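Local coordinates for protein soluble epoxide hydrolase (Bacillus megaterium, PDB 4INZ) that is built on a mainly parallel beta sheet with helices packed against both faces, as a member of the alpha/beta hydrolase fold family, at residues A[122-127]-A[244-249]; A[135-140]-A[296-301]; A[42-47]-A[94-99]. The protein carries 1 engineered substitution. All coordinates share one frame; numbering follows the deposited sequence.

Interactions 2 and 3 pack a helix on a strand of one mixed eight-stranded sheet; interaction 1 packs helix 115-126 on the segment that leads into strand 248-253 of that sheet. Along the chain interaction 3 closes first; interactions 1 and 2 follow and cross, their segments alternating. The centres of interactions 1 and 2 lie about 14 Å apart, as do those of 1 and 3, and those of 2 and 3 about 16 Å. Q249 O lies 2.8 Å from A136 N, a probable hydrogen bond between neighbouring strands that links interactions 1 and 2, while F123 and R97 join 1 to 3. Residues far apart in sequence are thus drawn round one sheet.

Interaction 1 (A[122-127]-A[244-249]); sequences TFAYRY and LNIPVQ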
# COMPACT_ATOMS: atom_id res chain seq x y z
N THR A 122 -1.43 -0.90 10.27
CA THR A 122 -2.43 -0.53 11.27
C THR A 122 -3.40 -1.69 11.52
O THR A 122 -3.72 -2.01 12.67
CB THR A 122 -3.20 0.73 10.84
OG1 THR A 122 -2.27 1.81 10.65
CG2 THR A 122 -4.22 1.13 11.89
N PHE A 123 -3.84 -2.33 10.44
CA PHE A 123 -4.73 -3.48 10.55
C PHE A 123 -4.08 -4.64 11.31
O PHE A 123 -4.72 -5.28 12.15
CB PHE A 123 -5.18 -3.96 9.17
CG PHE A 123 -6.06 -5.17 9.22
CD1 PHE A 123 -7.42 -5.04 9.49
CD2 PHE A 123 -5.53 -6.44 9.03
CE1 PHE A 123 -8.24 -6.16 9.56
CE2 PHE A 123 -6.34 -7.55 9.08
CZ PHE A 123 -7.70 -7.42 9.35
N ALA A 124 -2.81 -4.92 11.00
CA ALA A 124 -2.10 -6.01 11.67
C ALA A 124 -1.94 -5.75 13.16
O ALA A 124 -2.05 -6.67 13.98
CB ALA A 124 -0.73 -6.24 11.02
N TYR A 125 -1.69 -4.49 13.52
CA TYR A 125 -1.55 -4.12 14.92
C TYR A 125 -2.87 -4.27 15.68
O TYR A 125 -2.90 -4.73 16.82
CB TYR A 125 -1.03 -2.69 15.06
CG TYR A 125 0.48 -2.58 15.17
CD1 TYR A 125 1.11 -2.58 16.42
CD2 TYR A 125 1.28 -2.45 14.04
CE1 TYR A 125 2.49 -2.47 16.53
CE2 TYR A 125 2.65 -2.34 14.14
CZ TYR A 125 3.25 -2.35 15.39
OH TYR A 125 4.63 -2.24 15.49
N ARG A 126 -3.96 -3.87 15.04
CA ARG A 126 -5.27 -3.88 15.69
C ARG A 126 -5.92 -5.26 15.64
O ARG A 126 -6.64 -5.65 16.56
CB ARG A 126 -6.19 -2.83 15.07
CG ARG A 126 -5.71 -1.40 15.22
CD ARG A 126 -6.73 -0.41 14.68
NE ARG A 126 -6.29 0.97 14.83
CZ ARG A 126 -6.92 2.02 14.31
NH1 ARG A 126 -8.03 1.85 13.60
NH2 ARG A 126 -6.45 3.25 14.51
N TYR A 127 -5.68 -5.99 14.55
CA TYR A 127 -6.30 -7.30 14.36
C TYR A 127 -5.25 -8.35 14.02
O TYR A 127 -5.35 -9.01 12.99
CB TYR A 127 -7.33 -7.25 13.23
CG TYR A 127 -8.54 -6.37 13.49
CD1 TYR A 127 -9.67 -6.89 14.10
CD2 TYR A 127 -8.55 -5.04 13.11
CE1 TYR A 127 -10.79 -6.10 14.34
CE2 TYR A 127 -9.67 -4.24 13.33
CZ TYR A 127 -10.78 -4.78 13.95
OH TYR A 127 -11.89 -3.99 14.17
N LEU A 244 4.37 -5.62 17.55
CA LEU A 244 3.62 -6.56 16.72
C LEU A 244 4.38 -7.89 16.69
O LEU A 244 5.53 -7.93 16.25
CB LEU A 244 3.47 -6.02 15.30
CG LEU A 244 2.81 -6.94 14.27
CD1 LEU A 244 1.36 -7.23 14.65
CD2 LEU A 244 2.90 -6.35 12.87
N ASN A 245 3.75 -8.97 17.15
CA ASN A 245 4.48 -10.22 17.36
C ASN A 245 4.42 -11.27 16.25
O ASN A 245 5.05 -12.33 16.36
CB ASN A 245 4.10 -10.84 18.70
CG ASN A 245 4.68 -10.07 19.87
OD1 ASN A 245 3.96 -9.64 20.77
ND2 ASN A 245 6.00 -9.87 19.84
N ILE A 246 3.68 -11.00 15.18
CA ILE A 246 3.56 -11.96 14.09
C ILE A 246 4.81 -11.90 13.22
O ILE A 246 5.57 -10.94 13.30
CB ILE A 246 2.32 -11.65 13.22
CG1 ILE A 246 2.51 -10.31 12.50
CG2 ILE A 246 1.06 -11.65 14.08
CD1 ILE A 246 1.37 -9.95 11.57
N PRO A 247 5.05 -12.94 12.41
CA PRO A 247 6.21 -12.92 11.52
C PRO A 247 6.02 -11.89 10.41
O PRO A 247 4.95 -11.85 9.78
CB PRO A 247 6.23 -14.33 10.92
CG PRO A 247 5.39 -15.16 11.85
CD PRO A 247 4.33 -14.22 12.33
N VAL A 248 7.04 -11.07 10.17
CA VAL A 248 6.97 -10.00 9.18
C VAL A 248 8.19 -10.02 8.27
O VAL A 248 9.32 -10.25 8.73
CB VAL A 248 6.88 -8.61 9.84
CG1 VAL A 248 6.85 -7.52 8.78
CG2 VAL A 248 5.64 -8.53 10.73
N GLN A 249 7.95 -9.79 6.99
CA GLN A 249 9.02 -9.63 6.01
C GLN A 249 8.90 -8.25 5.37
O GLN A 249 7.82 -7.90 4.87
CB GLN A 249 8.91 -10.68 4.90
CG GLN A 249 9.90 -10.43 3.75
CD GLN A 249 11.31 -10.89 4.09
OE1 GLN A 249 11.52 -12.01 4.55
NE2 GLN A 249 12.28 -10.02 3.86
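L244 lays its CB over one face of the Y125 ring: CB is 3.9 Å from the ring centroid and 20° off the normal, a CH-pi contact. The methylene is displaced toward the rim on the hydroxyl side, with CZ of Y125 the nearest ring atom to L244 CB at 3.7 Å. Farther out on the leucine, CD1 comes to 3.5 Å from the backbone O of A124, while CD2 rests 4.1 Å from A124 CB. With CG anti to the backbone N (chi1 175°), the isopropyl end (CG, CD1, CD2) runs on past the ring to the helix backbone. I246 adds a looser touch, its CD1 standing 4.3 Å from A124 CB.

In the next shell, the Y125 hydroxyl is hydrogen-bonded to H141 NE2 and to the backbone O of E242, which hold the ring at its far end. V131 of strand 131-137 also packs on A124 and I246. The contact joins the end of helix 115-126 to the segment leading into strand 248-253. It is buried and of CH-pi and van der Waals kind, its shortest approach a methyl against a carbonyl oxygen, with the tyrosine's polar demand met by partners beyond the two segments.

Interaction 2 (A[135-140]-A[296-301]); sequences IAFNGP and NVMWNF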
# COMPACT_ATOMS: atom_id res chain seq x y z
N ILE A 135 3.78 -9.19 4.81
CA ILE A 135 4.86 -8.84 3.90
C ILE A 135 4.66 -7.39 3.49
O ILE A 135 3.67 -7.04 2.85
CB ILE A 135 4.86 -9.73 2.65
CG1 ILE A 135 4.96 -11.21 3.05
CG2 ILE A 135 5.99 -9.33 1.70
CD1 ILE A 135 4.94 -12.18 1.87
N ALA A 136 5.60 -6.53 3.90
CA ALA A 136 5.46 -5.10 3.68
C ALA A 136 6.55 -4.58 2.74
O ALA A 136 7.73 -4.82 2.97
CB ALA A 136 5.52 -4.36 5.00
N PHE A 137 6.12 -3.86 1.70
CA PHE A 137 7.03 -3.16 0.80
C PHE A 137 7.15 -1.69 1.21
O PHE A 137 6.61 -1.29 2.25
CB PHE A 137 6.53 -3.27 -0.66
CG PHE A 137 6.58 -4.68 -1.20
CD1 PHE A 137 7.63 -5.09 -2.01
CD2 PHE A 137 5.57 -5.59 -0.89
CE1 PHE A 137 7.68 -6.39 -2.50
CE2 PHE A 137 5.63 -6.90 -1.37
CZ PHE A 137 6.68 -7.30 -2.18
N ASN A 138 7.85 -0.88 0.42
CA ASN A 138 8.03 0.53 0.74
C ASN A 138 6.75 1.21 1.21
O ASN A 138 5.74 1.15 0.53
CB ASN A 138 8.59 1.29 -0.47
CG ASN A 138 9.99 0.88 -0.81
OD1 ASN A 138 10.92 1.69 -0.78
ND2 ASN A 138 10.16 -0.40 -1.10
N GLY A 139 6.81 1.85 2.37
CA GLY A 139 5.65 2.50 2.96
C GLY A 139 5.90 2.70 4.44
O GLY A 139 6.91 2.24 4.95
N PRO A 140 4.99 3.38 5.14
CA PRO A 140 5.29 3.77 6.52
C PRO A 140 4.95 2.72 7.57
O PRO A 140 3.80 2.25 7.64
CB PRO A 140 4.42 5.01 6.71
CG PRO A 140 3.20 4.73 5.85
CD PRO A 140 3.73 3.97 4.64
N ASN A 296 11.27 -14.48 -5.00
CA ASN A 296 12.12 -15.47 -4.34
C ASN A 296 12.27 -15.18 -2.85
O ASN A 296 12.36 -16.10 -2.04
CB ASN A 296 13.47 -15.58 -5.03
CG ASN A 296 13.39 -16.36 -6.33
OD1 ASN A 296 12.46 -17.13 -6.54
ND2 ASN A 296 14.37 -16.16 -7.21
N VAL A 297 12.29 -13.90 -2.50
CA VAL A 297 12.35 -13.50 -1.09
C VAL A 297 11.03 -13.83 -0.38
O VAL A 297 11.03 -14.31 0.76
CB VAL A 297 12.69 -11.99 -0.93
CG1 VAL A 297 12.55 -11.56 0.53
CG2 VAL A 297 14.11 -11.72 -1.44
N MET A 298 9.92 -13.59 -1.07
CA MET A 298 8.62 -13.93 -0.50
C MET A 298 8.54 -15.43 -0.21
O MET A 298 8.14 -15.82 0.88
CB MET A 298 7.47 -13.49 -1.41
CG MET A 298 7.34 -11.98 -1.50
SD MET A 298 6.09 -11.44 -2.69
CE MET A 298 4.60 -12.14 -1.97
N TRP A 299 8.94 -16.25 -1.18
CA TRP A 299 8.97 -17.70 -0.96
C TRP A 299 9.86 -18.06 0.22
O TRP A 299 9.49 -18.88 1.08
CB TRP A 299 9.48 -18.44 -2.20
CG TRP A 299 8.42 -18.72 -3.22
CD1 TRP A 299 8.41 -18.33 -4.53
CD2 TRP A 299 7.20 -19.44 -3.01
NE1 TRP A 299 7.27 -18.77 -5.15
CE2 TRP A 299 6.51 -19.45 -4.24
CE3 TRP A 299 6.63 -20.07 -1.90
CZ2 TRP A 299 5.27 -20.08 -4.39
CZ3 TRP A 299 5.39 -20.69 -2.05
CH2 TRP A 299 4.73 -20.69 -3.29
N ASN A 300 11.03 -17.45 0.27
CA ASN A 300 11.97 -17.74 1.35
C ASN A 300 11.32 -17.49 2.71
O ASN A 300 11.41 -18.32 3.63
CB ASN A 300 13.23 -16.90 1.19
CG ASN A 300 14.31 -17.31 2.16
OD1 ASN A 300 14.94 -18.36 2.00
ND2 ASN A 300 14.53 -16.48 3.18
N PHE A 301 10.65 -16.35 2.83
CA PHE A 301 9.93 -15.98 4.04
C PHE A 301 8.79 -16.93 4.36
O PHE A 301 8.66 -17.40 5.50
CB PHE A 301 9.39 -14.55 3.87
CG PHE A 301 8.46 -14.12 4.95
CD1 PHE A 301 8.90 -13.98 6.26
CD2 PHE A 301 7.13 -13.84 4.66
CE1 PHE A 301 8.04 -13.58 7.26
CE2 PHE A 301 6.26 -13.43 5.67
CZ PHE A 301 6.71 -13.30 6.96
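I135 carries CG1 anti to its carbonyl carbon (chi1 -57°) and continues extended through chi2, which sends CD1 out from strand 131-137 to the helix. M298 answers with a thioether chain that bends at chi3 (63°), turning CE back to stand 3.9 Å from I135 CD1. The two chains lie roughly perpendicular, and M298 CG also lies 4.1 Å from the isoleucine CD1, showing that the methyl is touched by more than the methionine's end.

F301, one helical turn on, meets the same isoleucine from a different direction. Its CE2 is 3.7 Å from I135 CG1 and its CD2 is 3.9 Å from I135 CD1, the isoleucine and phenylalanine chains running alongside one another and pointing opposite ways. F137 meets M298 at its sulfur: SD lies near the ring plane, at the edge, 4.2 Å from CZ of F137. W54 meets the F137 ring, and I251 of the adjacent strand touches both F137 and M298.

Strand 135-137 and helix 296-301 run roughly antiparallel (152° between the short axes), 10.9 Å apart. This is the layered alpha/beta packing of the hydrolase fold, with the C-terminal helix 291-303 covering a face of the central sheet.

Interaction 3 (A[42-47]-A[94-99]); sequences LFLHGF and EDIRQV
L44 and I96 meet tip to tip where helix 89-102 packs on strand 40-44, a helix-on-sheet layer of the alpha/beta hydrolase fold. The local axes point in nearly opposite directions, at 160°, and approach to 11.2 Å.

I96 leaves the helix toward the strand and divides at CB into two arms. The CG2 arm reaches L42, lying 4.2 Å from L42 CD2. The other arm starts at CG1, 4.1 Å from L44 CD1, and ends at CD1, which lies equally near both methyls of that leucine: I96 CD1 is 3.7 Å from L44 CD1 and from L44 CD2. A chi1 of -56° accounts for this division, setting CG1 beside the backbone N, toward L44, and leaving CG2 for L42. One isoleucine thereby spans two alternate residues of the strand, whose side chains both face the helix. V99, the next residue on this face of the helix, extends the apolar strip, its CG1 4.2 Å from L42 CD1. L70 of strand 66-70 touches both I96 and V99, and I119 and F123 of helix 115-126 also pack on I96.

Away from the strand, R97 forms a salt bridge with E94, NE to OE1 and NH2 to OE2, both 3.0 Å. The carboxylate oxygens lie in the guanidinium plane, yet NE meets OE1 from 39° above the carboxylate plane and NH2 reaches the syn side of OE2, also tilted. From the same face Q98 NE2 donates to E94 OE2 on its anti side, at 2.9 Å.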
# COMPACT_ATOMS: atom_id res chain seq x y z
N LEU A 42 -3.71 -11.73 0.57
CA LEU A 42 -4.42 -10.50 0.21
C LEU A 42 -3.44 -9.36 0.02
O LEU A 42 -2.65 -9.06 0.91
CB LEU A 42 -5.41 -10.16 1.32
CG LEU A 42 -6.23 -8.87 1.18
CD1 LEU A 42 -7.11 -8.93 -0.06
CD2 LEU A 42 -7.08 -8.65 2.43
N PHE A 43 -3.48 -8.73 -1.16
CA PHE A 43 -2.53 -7.68 -1.55
C PHE A 43 -3.22 -6.32 -1.52
O PHE A 43 -4.30 -6.15 -2.10
CB PHE A 43 -2.03 -7.89 -2.98
CG PHE A 43 -1.29 -9.18 -3.20
CD1 PHE A 43 -1.98 -10.36 -3.46
CD2 PHE A 43 0.10 -9.21 -3.21
CE1 PHE A 43 -1.31 -11.55 -3.69
CE2 PHE A 43 0.80 -10.39 -3.44
CZ PHE A 43 0.09 -11.57 -3.68
N LEU A 44 -2.57 -5.34 -0.89
CA LEU A 44 -3.08 -3.98 -0.81
C LEU A 44 -2.09 -2.99 -1.42
O LEU A 44 -0.98 -2.79 -0.90
CB LEU A 44 -3.30 -3.58 0.66
CG LEU A 44 -4.14 -4.50 1.54
CD1 LEU A 44 -4.32 -3.87 2.90
CD2 LEU A 44 -5.49 -4.79 0.90
N HIS A 45 -2.51 -2.37 -2.52
CA HIS A 45 -1.72 -1.36 -3.21
C HIS A 45 -1.80 -0.02 -2.51
O HIS A 45 -2.48 0.13 -1.48
CB HIS A 45 -2.26 -1.18 -4.63
CG HIS A 45 -3.61 -0.53 -4.66
ND1 HIS A 45 -3.77 0.84 -4.66
CD2 HIS A 45 -4.85 -1.06 -4.64
CE1 HIS A 45 -5.06 1.13 -4.65
NE2 HIS A 45 -5.74 -0.00 -4.64
N GLY A 46 -1.09 0.96 -3.07
CA GLY A 46 -1.15 2.33 -2.58
C GLY A 46 -1.33 3.32 -3.73
O GLY A 46 -1.86 2.97 -4.78
N PHE A 47 -0.86 4.54 -3.53
CA PHE A 47 -1.11 5.63 -4.47
C PHE A 47 0.03 5.78 -5.48
O PHE A 47 1.20 5.78 -5.09
CB PHE A 47 -1.24 6.95 -3.69
CG PHE A 47 -1.36 8.16 -4.58
CD1 PHE A 47 -2.61 8.59 -5.00
CD2 PHE A 47 -0.23 8.85 -4.99
CE1 PHE A 47 -2.73 9.70 -5.81
CE2 PHE A 47 -0.35 9.96 -5.81
CZ PHE A 47 -1.60 10.38 -6.22
N GLU A 94 -11.61 -1.20 8.54
CA GLU A 94 -12.81 -2.04 8.55
C GLU A 94 -13.06 -2.67 7.17
O GLU A 94 -13.53 -3.81 7.08
CB GLU A 94 -14.04 -1.24 9.01
CG GLU A 94 -15.35 -2.03 8.94
CD GLU A 94 -15.49 -3.09 10.03
OE1 GLU A 94 -14.56 -3.26 10.85
OE2 GLU A 94 -16.55 -3.75 10.07
N ASP A 95 -12.73 -1.94 6.11
CA ASP A 95 -12.81 -2.51 4.77
C ASP A 95 -12.03 -3.82 4.75
O ASP A 95 -12.52 -4.84 4.29
CB ASP A 95 -12.21 -1.58 3.71
CG ASP A 95 -13.16 -0.46 3.30
OD1 ASP A 95 -14.32 -0.46 3.76
OD2 ASP A 95 -12.73 0.41 2.52
N ILE A 96 -10.80 -3.76 5.26
CA ILE A 96 -9.91 -4.91 5.18
C ILE A 96 -10.44 -6.06 6.02
O ILE A 96 -10.41 -7.21 5.60
CB ILE A 96 -8.47 -4.55 5.61
CG1 ILE A 96 -7.94 -3.38 4.77
CG2 ILE A 96 -7.55 -5.77 5.48
CD1 ILE A 96 -8.04 -3.60 3.26
N ARG A 97 -10.96 -5.74 7.21
CA ARG A 97 -11.52 -6.77 8.07
C ARG A 97 -12.66 -7.51 7.37
O ARG A 97 -12.72 -8.74 7.40
CB ARG A 97 -12.01 -6.17 9.38
CG ARG A 97 -12.20 -7.19 10.48
CD ARG A 97 -12.97 -6.60 11.66
NE ARG A 97 -14.33 -6.21 11.28
CZ ARG A 97 -15.35 -7.06 11.18
NH1 ARG A 97 -15.17 -8.35 11.43
NH2 ARG A 97 -16.54 -6.62 10.83
N GLN A 98 -13.57 -6.76 6.76
CA GLN A 98 -14.74 -7.35 6.12
C GLN A 98 -14.39 -8.08 4.83
O GLN A 98 -15.05 -9.05 4.46
CB GLN A 98 -15.83 -6.30 5.86
CG GLN A 98 -16.44 -5.69 7.12
CD GLN A 98 -17.77 -4.99 6.84
OE1 GLN A 98 -18.43 -5.26 5.84
NE2 GLN A 98 -18.15 -4.07 7.71
N VAL A 99 -13.36 -7.63 4.13
CA VAL A 99 -12.93 -8.32 2.92
C VAL A 99 -12.44 -9.73 3.24
O VAL A 99 -12.80 -10.70 2.56
CB VAL A 99 -11.84 -7.54 2.18
CG1 VAL A 99 -11.14 -8.43 1.17
CG2 VAL A 99 -12.44 -6.30 1.51